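Local coordinates for protein EF0056 (Enterococcus faecalis, PDB 6ORI) that is a surface protein whose function is not established, although its N-terminal region, with immunoglobulin-like character and bound calcium, may take part in biofilm formation, at residues A[171-174]-A[175-178]. Residues are numbered along the deposited sequence; the frame is centred on the assembly and turned at random.
Sequences LVSH and QDDD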
# COMPACT_ATOMS: atom_id res chain seq x y z
N LEU A 171 8.29 2.05 -9.32
CA LEU A 171 8.72 1.93 -10.70
C LEU A 171 9.48 3.16 -11.13
O LEU A 171 9.01 4.28 -10.90
CB LEU A 171 7.48 1.76 -11.56
CG LEU A 171 7.71 1.52 -13.04
CD1 LEU A 171 8.38 0.19 -13.24
CD2 LEU A 171 6.38 1.59 -13.79
N VAL A 172 10.64 2.96 -11.74
CA VAL A 172 11.40 4.10 -12.29
C VAL A 172 11.55 3.93 -13.78
O VAL A 172 11.37 2.85 -14.33
CB VAL A 172 12.79 4.28 -11.64
CG1 VAL A 172 12.67 4.45 -10.11
CG2 VAL A 172 13.68 3.11 -11.98
N SER A 173 11.89 5.04 -14.43
CA SER A 173 12.03 5.11 -15.86
C SER A 173 13.42 5.63 -16.21
O SER A 173 13.78 6.75 -15.86
CB SER A 173 10.97 6.07 -16.38
OG SER A 173 11.22 6.36 -17.75
N HIS A 174 14.21 4.80 -16.88
CA HIS A 174 15.59 5.17 -17.20
C HIS A 174 15.67 6.40 -18.13
O HIS A 174 16.57 7.24 -17.95
CB HIS A 174 16.35 3.97 -17.80
CG HIS A 174 16.54 2.82 -16.87
ND1 HIS A 174 16.91 2.96 -15.55
CD2 HIS A 174 16.44 1.49 -17.09
CE1 HIS A 174 17.00 1.77 -14.99
NE2 HIS A 174 16.73 0.85 -15.90
N GLN A 175 14.73 6.54 -19.05
CA GLN A 175 14.72 7.65 -20.01
C GLN A 175 14.38 8.97 -19.32
O GLN A 175 14.59 10.05 -19.88
CB GLN A 175 13.74 7.38 -21.16
CG GLN A 175 12.27 7.32 -20.73
CD GLN A 175 11.34 6.73 -21.77
OE1 GLN A 175 11.77 6.07 -22.71
NE2 GLN A 175 10.03 6.97 -21.60
N ASP A 176 13.82 8.87 -18.11
CA ASP A 176 13.48 10.03 -17.29
C ASP A 176 14.44 10.16 -16.10
O ASP A 176 14.05 10.57 -15.01
CB ASP A 176 12.04 9.89 -16.78
CG ASP A 176 11.02 9.88 -17.91
OD1 ASP A 176 10.92 10.92 -18.60
OD2 ASP A 176 10.32 8.87 -18.11
N ASP A 177 15.69 9.77 -16.33
CA ASP A 177 16.75 9.89 -15.32
C ASP A 177 16.40 9.19 -14.01
O ASP A 177 16.69 9.68 -12.92
CB ASP A 177 17.10 11.36 -15.10
CG ASP A 177 17.52 12.05 -16.39
OD1 ASP A 177 18.08 11.36 -17.27
OD2 ASP A 177 17.29 13.27 -16.52
N ASP A 178 15.77 8.02 -14.13
CA ASP A 178 15.39 7.18 -12.99
C ASP A 178 14.41 7.82 -12.03
O ASP A 178 14.31 7.45 -10.86
CB ASP A 178 16.63 6.66 -12.24
CG ASP A 178 17.36 5.62 -13.02
OD1 ASP A 178 16.82 5.15 -14.04
OD2 ASP A 178 18.49 5.25 -12.61
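H174 and D178 join their side chains across a tight turn, imidazole to carboxylate. Followed outward, H174 has its CB 4.0 Å from D178 OD1. CG stands anti to the carbonyl carbon and beside the backbone N (chi1 -65°), which brings ND1 to D178 OD1 at 2.7 Å; CG at 3.7 Å and CE1 at 3.5 Å from the same D178 OD1 flank this bond. It is fairly straight, 159° at the hydrogen; the carboxylate oxygen lies close to the ring plane and accepts through its syn lone pair, while ring and carboxylate planes are turned 58° apart. At the other ring nitrogen, NE2 makes a weak hydrogen bond to E69. With ND1 as donor and acidic groups at both ring nitrogens, a protonated imidazole would probably be favoured. D178 OD2 is salt-bridged to R71, so the carboxylate links the turn to strand 68-74.

Within the turn, S173 O accepts two backbone bonds from opposite faces of its carbonyl plane, from D176 N at 3.1 Å and from D178 N at 2.9 Å. S173 OG, anti to its own backbone N, donates to D176 OD2 at 2.7 Å, reaching the carboxylate oxygen on its anti side; N67 and Y29 add bonds to OG and OD2 respectively. V172 CG1 packs against D178 O at 3.5 Å. D177 and D178 both have positive phi, which turns the chain back toward strand 179-181. The whole forms a beta-hairpin connection between antiparallel strands 166-173 and 179-181, its loop built on nested i to i+3 and i to i+5 bonds to S173 O, the longer closing a pi-turn around the short 3-10 turn at H174 and Q175.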